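Local structure of protein LEC-6 (Caenorhabditis elegans, 3VV1) at residues Q95-F104 and V125-R136; P68-N76 and N86-W94. The protein is a galectin that binds a disaccharide of galactose and fucose and probably recognises galactoside glycans more generally. One frame throughout, in Å; residues are numbered along the deposited sequence.

Contact 1: Q95-F104 and V125-R136; sequences QSEDRHANPF and VNGAHFADFVER. With FUC (alpha-L-fucopyranose), chain C; GAL (beta-D-galactopyranose), chain B.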
loop_
_atom_site.group_PDB
_atom_site.type_symbol
_atom_site.label_atom_id
_atom_site.label_comp_id
_atom_site.label_asym_id
_atom_site.label_seq_id
_atom_site.Cartn_x
_atom_site.Cartn_y
_atom_site.Cartn_z
ATOM N N GLN A 95 19.562 23.095 3.036
ATOM C CA GLN A 95 19.077 24.440 3.306
ATOM C C GLN A 95 19.323 24.766 4.781
ATOM O O GLN A 95 20.298 24.274 5.350
ATOM C CB GLN A 95 17.596 24.562 2.828
ATOM C CG GLN A 95 17.559 24.336 1.305
ATOM C CD GLN A 95 16.138 24.382 0.751
ATOM O OE1 GLN A 95 15.339 23.500 1.025
ATOM N NE2 GLN A 95 15.846 25.407 -0.027
ATOM N N SER A 96 18.506 25.616 5.401
ATOM C CA SER A 96 18.702 26.018 6.804
ATOM C C SER A 96 18.198 24.957 7.775
ATOM O O SER A 96 17.068 24.432 7.608
ATOM C CB SER A 96 17.874 27.311 7.047
ATOM O OG SER A 96 18.348 27.806 8.276
ATOM N N GLU A 97 18.995 24.649 8.805
ATOM C CA GLU A 97 18.551 23.677 9.789
ATOM C C GLU A 97 17.550 24.318 10.786
ATOM O O GLU A 97 17.732 25.478 11.229
ATOM C CB GLU A 97 19.728 23.147 10.601
ATOM C CG GLU A 97 20.648 22.307 9.746
ATOM C CD GLU A 97 21.866 21.798 10.526
ATOM O OE1 GLU A 97 22.168 22.328 11.624
ATOM O OE2 GLU A 97 22.533 20.911 9.981
ATOM N N ASP A 98 16.536 23.531 11.142
ATOM C CA ASP A 98 15.722 23.817 12.332
ATOM C C ASP A 98 16.221 22.881 13.415
ATOM O O ASP A 98 16.245 21.636 13.201
ATOM C CB ASP A 98 14.225 23.523 12.146
ATOM C CG ASP A 98 13.526 24.449 11.180
ATOM O OD1 ASP A 98 14.036 25.568 10.914
ATOM O OD2 ASP A 98 12.410 24.041 10.738
ATOM N N ARG A 99 16.567 23.414 14.577
ATOM C CA ARG A 99 17.061 22.562 15.660
ATOM C C ARG A 99 16.056 22.505 16.786
ATOM O O ARG A 99 15.552 23.544 17.207
ATOM C CB ARG A 99 18.408 23.064 16.156
ATOM C CG ARG A 99 19.421 22.947 15.019
ATOM C CD ARG A 99 20.879 23.231 15.352
ATOM N NE ARG A 99 21.470 22.167 16.144
ATOM C CZ ARG A 99 22.410 21.307 15.720
ATOM N NH1 ARG A 99 22.885 21.304 14.484
ATOM N NH2 ARG A 99 22.849 20.416 16.555
ATOM N N HIS A 100 15.817 21.315 17.333
ATOM C CA HIS A 100 14.841 21.076 18.423
ATOM C C HIS A 100 15.512 20.231 19.462
ATOM O O HIS A 100 16.599 19.630 19.216
ATOM C CB HIS A 100 13.645 20.282 17.852
ATOM C CG HIS A 100 12.963 21.031 16.759
ATOM N ND1 HIS A 100 12.097 22.043 17.019
ATOM C CD2 HIS A 100 13.026 20.889 15.374
ATOM C CE1 HIS A 100 11.625 22.524 15.836
ATOM N NE2 HIS A 100 12.203 21.842 14.829
ATOM N N ALA A 101 14.874 20.145 20.595
ATOM C CA ALA A 101 15.328 19.201 21.615
ATOM C C ALA A 101 15.151 17.788 21.067
ATOM O O ALA A 101 14.405 17.537 20.087
ATOM C CB ALA A 101 14.537 19.384 22.897
ATOM N N ASN A 102 15.876 16.851 21.666
ATOM C CA ASN A 102 15.752 15.439 21.254
ATOM C C ASN A 102 14.709 14.787 22.161
ATOM O O ASN A 102 14.926 14.673 23.389
ATOM C CB ASN A 102 17.107 14.721 21.406
ATOM C CG ASN A 102 17.062 13.287 20.903
ATOM O OD1 ASN A 102 16.007 12.778 20.502
ATOM N ND2 ASN A 102 18.193 12.586 20.995
ATOM N N PRO A 103 13.569 14.381 21.585
ATOM C CA PRO A 103 12.530 13.824 22.436
ATOM C C PRO A 103 12.749 12.334 22.683
ATOM O O PRO A 103 11.947 11.699 23.417
ATOM C CB PRO A 103 11.282 14.015 21.583
ATOM C CG PRO A 103 11.764 13.845 20.154
ATOM C CD PRO A 103 13.166 14.477 20.157
ATOM N N PHE A 104 13.799 11.750 22.090
ATOM C CA PHE A 104 13.965 10.297 22.185
ATOM C C PHE A 104 15.048 9.893 23.152
ATOM O O PHE A 104 16.005 10.636 23.351
ATOM C CB PHE A 104 14.337 9.707 20.822
ATOM C CG PHE A 104 13.448 10.153 19.710
ATOM C CD1 PHE A 104 12.135 9.620 19.589
ATOM C CD2 PHE A 104 13.898 11.055 18.741
ATOM C CE1 PHE A 104 11.310 10.003 18.517
ATOM C CE2 PHE A 104 13.067 11.444 17.682
ATOM C CZ PHE A 104 11.766 10.926 17.571
ATOM N N VAL A 125 5.162 12.955 18.766
ATOM C CA VAL A 125 5.863 11.848 19.414
ATOM C C VAL A 125 4.936 11.346 20.511
ATOM O O VAL A 125 4.529 12.139 21.386
ATOM C CB VAL A 125 7.203 12.333 19.985
ATOM C CG1 VAL A 125 7.885 11.174 20.745
ATOM C CG2 VAL A 125 8.106 12.778 18.837
ATOM N N ASN A 126 4.519 10.080 20.452
ATOM C CA ASN A 126 3.651 9.522 21.505
ATOM C C ASN A 126 2.381 10.343 21.669
ATOM O O ASN A 126 1.910 10.636 22.778
ATOM C CB ASN A 126 4.411 9.263 22.853
ATOM C CG ASN A 126 5.453 8.153 22.733
ATOM O OD1 ASN A 126 5.522 7.484 21.722
ATOM N ND2 ASN A 126 6.201 7.918 23.770
ATOM N N GLY A 127 1.917 10.802 20.519
ATOM C CA GLY A 127 0.624 11.522 20.433
ATOM C C GLY A 127 0.712 13.033 20.675
ATOM O O GLY A 127 -0.249 13.773 20.340
ATOM N N ALA A 128 1.830 13.505 21.261
ATOM C CA ALA A 128 1.967 14.937 21.591
ATOM C C ALA A 128 2.676 15.675 20.470
ATOM O O ALA A 128 3.625 15.161 19.832
ATOM C CB ALA A 128 2.750 15.140 22.862
ATOM N N HIS A 129 2.211 16.878 20.186
ATOM C CA HIS A 129 2.885 17.676 19.172
ATOM C C HIS A 129 4.323 17.953 19.576
ATOM O O HIS A 129 4.596 18.378 20.704
ATOM C CB HIS A 129 2.153 18.996 18.958
ATOM C CG HIS A 129 2.753 19.828 17.875
ATOM N ND1 HIS A 129 3.681 20.829 18.112
ATOM C CD2 HIS A 129 2.557 19.780 16.495
ATOM C CE1 HIS A 129 4.035 21.360 16.912
ATOM N NE2 HIS A 129 3.344 20.741 15.940
ATOM N N PHE A 130 5.238 17.699 18.652
ATOM C CA PHE A 130 6.678 17.909 18.899
ATOM C C PHE A 130 7.187 19.133 18.131
ATOM O O PHE A 130 7.844 20.018 18.723
ATOM C CB PHE A 130 7.455 16.642 18.500
ATOM C CG PHE A 130 8.936 16.859 18.485
ATOM C CD1 PHE A 130 9.639 17.113 19.678
ATOM C CD2 PHE A 130 9.620 16.845 17.288
ATOM C CE1 PHE A 130 11.000 17.341 19.644
ATOM C CE2 PHE A 130 10.980 17.148 17.252
ATOM C CZ PHE A 130 11.672 17.362 18.453
ATOM N N ALA A 131 6.931 19.191 16.817
ATOM C CA ALA A 131 7.435 20.343 16.053
ATOM C C ALA A 131 6.677 20.434 14.750
ATOM O O ALA A 131 6.187 19.433 14.250
ATOM C CB ALA A 131 8.929 20.152 15.718
ATOM N N ASP A 132 6.622 21.631 14.199
ATOM C CA ASP A 132 6.233 21.834 12.818
ATOM C C ASP A 132 7.457 22.078 11.942
ATOM O O ASP A 132 8.486 22.677 12.398
ATOM C CB ASP A 132 5.350 23.061 12.714
ATOM C CG ASP A 132 3.885 22.763 13.031
ATOM O OD1 ASP A 132 3.480 21.616 13.290
ATOM O OD2 ASP A 132 3.108 23.751 12.985
ATOM N N PHE A 133 7.361 21.626 10.677
ATOM C CA PHE A 133 8.377 21.948 9.684
ATOM C C PHE A 133 7.623 22.592 8.527
ATOM O O PHE A 133 6.735 21.985 7.947
ATOM C CB PHE A 133 9.074 20.660 9.202
ATOM C CG PHE A 133 10.134 20.915 8.175
ATOM C CD1 PHE A 133 11.319 21.498 8.548
ATOM C CD2 PHE A 133 9.909 20.598 6.829
ATOM C CE1 PHE A 133 12.318 21.727 7.590
ATOM C CE2 PHE A 133 10.893 20.814 5.878
ATOM C CZ PHE A 133 12.101 21.400 6.256
ATOM N N VAL A 134 7.992 23.800 8.157
ATOM C CA VAL A 134 7.350 24.470 7.019
ATOM C C VAL A 134 8.119 24.053 5.769
ATOM O O VAL A 134 9.327 24.416 5.627
ATOM C CB VAL A 134 7.387 26.000 7.230
ATOM C CG1 VAL A 134 6.901 26.716 5.966
ATOM C CG2 VAL A 134 6.562 26.419 8.459
ATOM N N GLU A 135 7.495 23.277 4.894
ATOM C CA GLU A 135 8.248 22.707 3.765
ATOM C C GLU A 135 8.728 23.825 2.795
ATOM O O GLU A 135 8.133 24.930 2.682
ATOM C CB GLU A 135 7.432 21.618 3.013
ATOM C CG GLU A 135 6.283 22.211 2.184
ATOM C CD GLU A 135 5.278 21.161 1.757
ATOM O OE1 GLU A 135 5.019 20.223 2.528
ATOM O OE2 GLU A 135 4.704 21.308 0.648
ATOM N N ARG A 136 9.850 23.542 2.157
ATOM C CA ARG A 136 10.495 24.490 1.259
ATOM C C ARG A 136 10.384 24.084 -0.210
ATOM O O ARG A 136 10.732 24.862 -1.092
ATOM C CB ARG A 136 11.974 24.591 1.703
ATOM C CG ARG A 136 12.191 25.245 3.049
ATOM C CD ARG A 136 12.836 24.293 3.994
ATOM N NE ARG A 136 13.078 24.896 5.285
ATOM C CZ ARG A 136 14.175 24.613 6.008
ATOM N NH1 ARG A 136 15.060 23.776 5.475
ATOM N NH2 ARG A 136 14.373 25.163 7.226
HETATM C C1 FUC C . 27.883 18.688 11.631
HETATM C C2 FUC C . 26.408 19.124 12.053
HETATM C C3 FUC C . 25.717 19.955 10.923
HETATM C C4 FUC C . 26.006 19.434 9.487
HETATM C C5 FUC C . 27.492 19.643 9.141
HETATM C C6 FUC C . 27.687 19.076 7.749
HETATM O O1 FUC C . 28.834 19.096 12.602
HETATM O O2 FUC C . 26.241 19.727 13.467
HETATM O O3 FUC C . 24.370 19.810 11.189
HETATM O O4 FUC C . 25.662 17.958 9.383
HETATM O O5 FUC C . 28.282 18.884 10.137
HETATM C C1 GAL B . 24.838 17.518 8.317
HETATM C C2 GAL B . 24.812 15.959 8.344
HETATM C C3 GAL B . 23.825 15.446 7.363
HETATM C C4 GAL B . 22.464 16.114 7.613
HETATM C C5 GAL B . 22.652 17.639 7.604
HETATM C C6 GAL B . 21.310 18.373 7.834
HETATM O O2 GAL B . 26.100 15.493 8.012
HETATM O O3 GAL B . 23.653 14.015 7.553
HETATM O O4 GAL B . 21.926 15.674 8.882
HETATM O O5 GAL B . 23.530 18.021 8.602
HETATM O O6 GAL B . 21.549 19.793 7.818
HETATM O O HOH W 1 13.370 25.725 -1.381
HETATM O O HOH W 2 11.246 22.143 12.179
HETATM O O HOH W 3 10.225 25.053 9.375
HETATM O O HOH W 4 12.898 27.290 9.191
#
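The backbone oxygen of Ser-96 is gripped by two nitrogens of Arg-136. NH2 lies 2.8 Å from Ser-96 O and NH1 lies 3.0 Å from the same Ser-96 O. The guanidinium meets it end-on, with the oxygen near its plane. Neither bond is straight, as expected when one acceptor is shared. NH1 is also bonded to Ser-88 and Asn-87, which fix the rotation of the group. Asp-98 OD1 faces Arg-136 NH2 at 3.7 Å, a long salt bridge that water 4 supplements by bonding to both. Phe-133 CE1 lies over the centre of one guanidinium face of Arg-136. Gln-95 runs past the Arg-136 chain in the opposite direction, and its OE1 is bonded to Ser-88.

Further along, waters bridge polar atoms of the two strands. Water 2 donates to Asp-98 OD2 and Asp-132 O, and is also bonded to His-100 NE2 in the ring plane. Water 3 links Asp-98 OD2 to the backbone N of Val-134. The methyl of Ala-131 sits over one face of the His-100 ring, a CH-pi contact with CB 3.8 Å from the ring centroid. CG of Phe-130 stands anti to the backbone N (chi1 170°), which sets the ring against His-100, Ala-101 and Pro-103. Pro-103 CG packs over one face of that ring, 3.6 Å from Phe-130 CE1, while Ala-101 O lies at its edge. Pro-103 CG also touches Val-125 CG2.

Away from this interface, Glu-97 OE2 accepts from galactose O6 at 2.6 Å and from fucose O3. Its OE1 pairs with Arg-99, which also bridges to Glu-81. Strands 98-100 and 128-134 run antiparallel, but belong to the two facing sheets of the galectin beta-sandwich, joined here along one side by side chains and water.

Contact 2: P68-N76 and N86-W94; sequences PDDIVLHFN and NNSTSGGGW. With GAL (beta-D-galactopyranose), chain B.
His-74 and Trp-94 are brought together by their first torsions. His-74 turns CG away from its backbone N (chi1 166°), while Trp-94 sets CG beside its own N (chi1 -70°). The edge of the indole thereby points at the imidazole face, with CH2 3.5 Å from His-74 CG. The rings form an edge-to-face pair with planes 55° apart. Ile-71 CD1 touches Trp-94 CH2 as well.

Asp-70 reaches into the turn 90-93. Its OD1 takes the N-H of Gly-92 on the syn lone pair at 2.8 Å, and the hydroxyl of Thr-89 on the anti side at 2.6 Å from Thr-89 OG1. Its OD2 accepts from Gly-91 N. Thr-89 OG1 in turn accepts a nearly straight bond from Ile-71 N. The backbones of His-74 and Asn-87 form an antiparallel hydrogen-bonded pair.

Galactose lies over the Trp-94 face opposite Thr-89 CG2, with C5 above the ring centre. His-74 NE2 is 2.7 Å from galactose O4, at the imidazole edge, and Asn-64 holds His-74 ND1. Asn-87 ND2 donates to galactose O6 along a nearly straight line. The chemistry implies a site that reads the sugar's hydroxyls with oriented polar groups while an aromatic face supports its apolar side.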
loop_
_atom_site.group_PDB
_atom_site.type_symbol
_atom_site.label_atom_id
_atom_site.label_comp_id
_atom_site.label_asym_id
_atom_site.label_seq_id
_atom_site.Cartn_x
_atom_site.Cartn_y
_atom_site.Cartn_z
ATOM N N PRO A 68 11.849 12.724 -6.316
ATOM C CA PRO A 68 12.932 12.223 -7.184
ATOM C C PRO A 68 14.130 13.188 -7.214
ATOM O O PRO A 68 15.232 12.747 -7.528
ATOM C CB PRO A 68 12.254 12.113 -8.565
ATOM C CG PRO A 68 10.801 11.820 -8.196
ATOM C CD PRO A 68 10.542 12.715 -7.009
ATOM N N ASP A 69 13.919 14.469 -6.911
ATOM C CA ASP A 69 14.985 15.482 -7.075
ATOM C C ASP A 69 15.597 15.967 -5.757
ATOM O O ASP A 69 16.720 16.550 -5.789
ATOM C CB ASP A 69 14.436 16.675 -7.803
ATOM C CG ASP A 69 14.031 16.315 -9.216
ATOM O OD1 ASP A 69 14.687 15.451 -9.857
ATOM O OD2 ASP A 69 13.041 16.872 -9.690
ATOM N N ASP A 70 14.870 15.811 -4.623
ATOM C CA ASP A 70 15.324 16.492 -3.408
ATOM C C ASP A 70 14.771 15.861 -2.186
ATOM O O ASP A 70 13.816 15.052 -2.294
ATOM C CB ASP A 70 14.959 17.994 -3.467
ATOM C CG ASP A 70 16.058 18.822 -4.089
ATOM O OD1 ASP A 70 17.262 18.747 -3.643
ATOM O OD2 ASP A 70 15.727 19.529 -5.050
ATOM N N ILE A 71 15.293 16.243 -1.020
ATOM C CA ILE A 71 14.712 15.793 0.242
ATOM C C ILE A 71 13.764 16.892 0.770
ATOM O O ILE A 71 14.193 18.031 1.029
ATOM C CB ILE A 71 15.765 15.500 1.322
ATOM C CG1 ILE A 71 16.686 14.368 0.812
ATOM C CG2 ILE A 71 15.040 15.129 2.621
ATOM C CD1 ILE A 71 17.921 14.211 1.704
ATOM N N VAL A 72 12.464 16.611 0.825
ATOM C CA VAL A 72 11.512 17.615 1.356
ATOM C C VAL A 72 11.677 17.784 2.861
ATOM O O VAL A 72 11.656 18.904 3.369
ATOM C CB VAL A 72 10.066 17.224 1.022
ATOM C CG1 VAL A 72 9.042 18.031 1.857
ATOM C CG2 VAL A 72 9.812 17.431 -0.474
ATOM N N LEU A 73 11.848 16.666 3.599
ATOM C CA LEU A 73 12.157 16.734 5.019
ATOM C C LEU A 73 13.116 15.657 5.419
ATOM O O LEU A 73 12.902 14.464 5.116
ATOM C CB LEU A 73 10.871 16.596 5.847
ATOM C CG LEU A 73 11.089 16.432 7.364
ATOM C CD1 LEU A 73 11.776 17.635 8.037
ATOM C CD2 LEU A 73 9.764 16.193 8.047
ATOM N N HIS A 74 14.226 16.085 6.056
ATOM C CA HIS A 74 15.184 15.173 6.663
ATOM C C HIS A 74 15.000 15.434 8.136
ATOM O O HIS A 74 15.277 16.535 8.620
ATOM C CB HIS A 74 16.593 15.597 6.172
ATOM C CG HIS A 74 17.754 14.977 6.942
ATOM N ND1 HIS A 74 18.182 13.709 6.698
ATOM C CD2 HIS A 74 18.632 15.510 7.881
ATOM C CE1 HIS A 74 19.291 13.437 7.429
ATOM N NE2 HIS A 74 19.560 14.541 8.182
ATOM N N PHE A 75 14.520 14.430 8.865
ATOM C CA PHE A 75 14.271 14.523 10.320
ATOM C C PHE A 75 15.375 13.688 10.985
ATOM O O PHE A 75 15.426 12.462 10.790
ATOM C CB PHE A 75 12.867 13.932 10.592
ATOM C CG PHE A 75 12.560 13.770 12.062
ATOM C CD1 PHE A 75 11.924 14.808 12.766
ATOM C CD2 PHE A 75 12.888 12.575 12.764
ATOM C CE1 PHE A 75 11.610 14.686 14.111
ATOM C CE2 PHE A 75 12.572 12.480 14.132
ATOM C CZ PHE A 75 11.924 13.498 14.792
ATOM N N ASN A 76 16.293 14.332 11.690
ATOM C CA ASN A 76 17.516 13.610 12.148
ATOM C C ASN A 76 17.615 13.691 13.674
ATOM O O ASN A 76 17.825 14.757 14.240
ATOM C CB ASN A 76 18.689 14.318 11.497
ATOM C CG ASN A 76 20.049 13.573 11.617
ATOM O OD1 ASN A 76 21.088 14.206 11.427
ATOM N ND2 ASN A 76 20.058 12.247 11.846
ATOM N N ASN A 86 16.019 19.245 11.734
ATOM C CA ASN A 86 15.244 19.101 10.519
ATOM C C ASN A 86 15.848 19.965 9.422
ATOM O O ASN A 86 16.305 21.085 9.652
ATOM C CB ASN A 86 13.828 19.629 10.746
ATOM C CG ASN A 86 12.983 18.704 11.612
ATOM O OD1 ASN A 86 13.236 17.512 11.673
ATOM N ND2 ASN A 86 11.933 19.246 12.227
ATOM N N ASN A 87 15.907 19.410 8.227
ATOM C CA ASN A 87 16.356 20.215 7.095
ATOM C C ASN A 87 15.791 19.626 5.824
ATOM O O ASN A 87 14.930 18.722 5.845
ATOM C CB ASN A 87 17.919 20.214 7.017
ATOM C CG ASN A 87 18.510 21.442 6.354
ATOM O OD1 ASN A 87 17.791 22.194 5.715
ATOM N ND2 ASN A 87 19.815 21.626 6.471
ATOM N N SER A 88 16.240 20.165 4.706
ATOM C CA SER A 88 15.735 19.755 3.393
ATOM C C SER A 88 16.800 20.125 2.377
ATOM O O SER A 88 17.745 20.891 2.700
ATOM C CB SER A 88 14.492 20.605 3.041
ATOM O OG SER A 88 14.744 22.027 3.169
ATOM N N THR A 89 16.654 19.607 1.161
ATOM C CA THR A 89 17.531 20.028 0.093
ATOM C C THR A 89 16.754 20.672 -1.052
ATOM O O THR A 89 15.558 20.402 -1.260
ATOM C CB THR A 89 18.387 18.884 -0.500
ATOM O OG1 THR A 89 17.585 17.943 -1.226
ATOM C CG2 THR A 89 19.198 18.170 0.584
ATOM N N SER A 90 17.420 21.562 -1.769
ATOM C CA SER A 90 16.869 22.081 -3.009
ATOM C C SER A 90 17.980 22.113 -4.007
ATOM O O SER A 90 19.032 22.672 -3.716
ATOM C CB SER A 90 16.311 23.524 -2.784
ATOM O OG SER A 90 15.808 24.080 -3.998
ATOM N N GLY A 91 17.780 21.509 -5.182
ATOM C CA GLY A 91 18.857 21.358 -6.161
ATOM C C GLY A 91 20.029 20.594 -5.562
ATOM O O GLY A 91 21.169 20.804 -5.960
ATOM N N GLY A 92 19.721 19.752 -4.574
ATOM C CA GLY A 92 20.635 18.861 -3.943
ATOM C C GLY A 92 21.462 19.443 -2.813
ATOM O O GLY A 92 22.218 18.718 -2.169
ATOM N N GLY A 93 21.332 20.745 -2.565
ATOM C CA GLY A 93 22.036 21.369 -1.447
ATOM C C GLY A 93 21.190 21.547 -0.184
ATOM O O GLY A 93 20.025 21.966 -0.251
ATOM N N TRP A 94 21.771 21.241 0.978
ATOM C CA TRP A 94 21.092 21.475 2.241
ATOM C C TRP A 94 20.735 22.906 2.442
ATOM O O TRP A 94 21.546 23.819 2.184
ATOM C CB TRP A 94 22.019 21.034 3.423
ATOM C CG TRP A 94 22.233 19.538 3.552
ATOM C CD1 TRP A 94 23.431 18.816 3.406
ATOM C CD2 TRP A 94 21.208 18.549 3.853
ATOM N NE1 TRP A 94 23.208 17.462 3.580
ATOM C CE2 TRP A 94 21.892 17.230 3.851
ATOM C CE3 TRP A 94 19.814 18.615 4.119
ATOM C CZ2 TRP A 94 21.194 16.034 4.079
ATOM C CZ3 TRP A 94 19.133 17.412 4.359
ATOM C CH2 TRP A 94 19.827 16.147 4.381
HETATM C C1 GAL B . 24.838 17.518 8.317
HETATM C C2 GAL B . 24.812 15.959 8.344
HETATM C C3 GAL B . 23.825 15.446 7.363
HETATM C C4 GAL B . 22.464 16.114 7.613
HETATM C C5 GAL B . 22.652 17.639 7.604
HETATM C C6 GAL B . 21.310 18.373 7.834
HETATM O O2 GAL B . 26.100 15.493 8.012
HETATM O O3 GAL B . 23.653 14.015 7.553
HETATM O O4 GAL B . 21.926 15.674 8.882
HETATM O O5 GAL B . 23.530 18.021 8.602
HETATM O O6 GAL B . 21.549 19.793 7.818
#

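How the contacts relate
After its first strands the chain passes through 68-76, turns, and returns along 86-94. Contact 2 thus closes the hairpin of strands 71-78 and 83-90. Contact 1 opens at the next residue. It closes a longer loop when strand 128-134 comes back beside 95-104, after strands 110-117 and 120-125. The two loops follow in series and neither nests nor crosses. Contact 2 builds neighbouring strands within one sheet; contact 1 joins that sheet to the facing one. They meet where Asp-98 O bonds to Asn-86 N, and where Phe-133 packs on Val-72. Both also reach the galactose, so each supplies part of the pocket, which Arg-78 and Glu-81 complete.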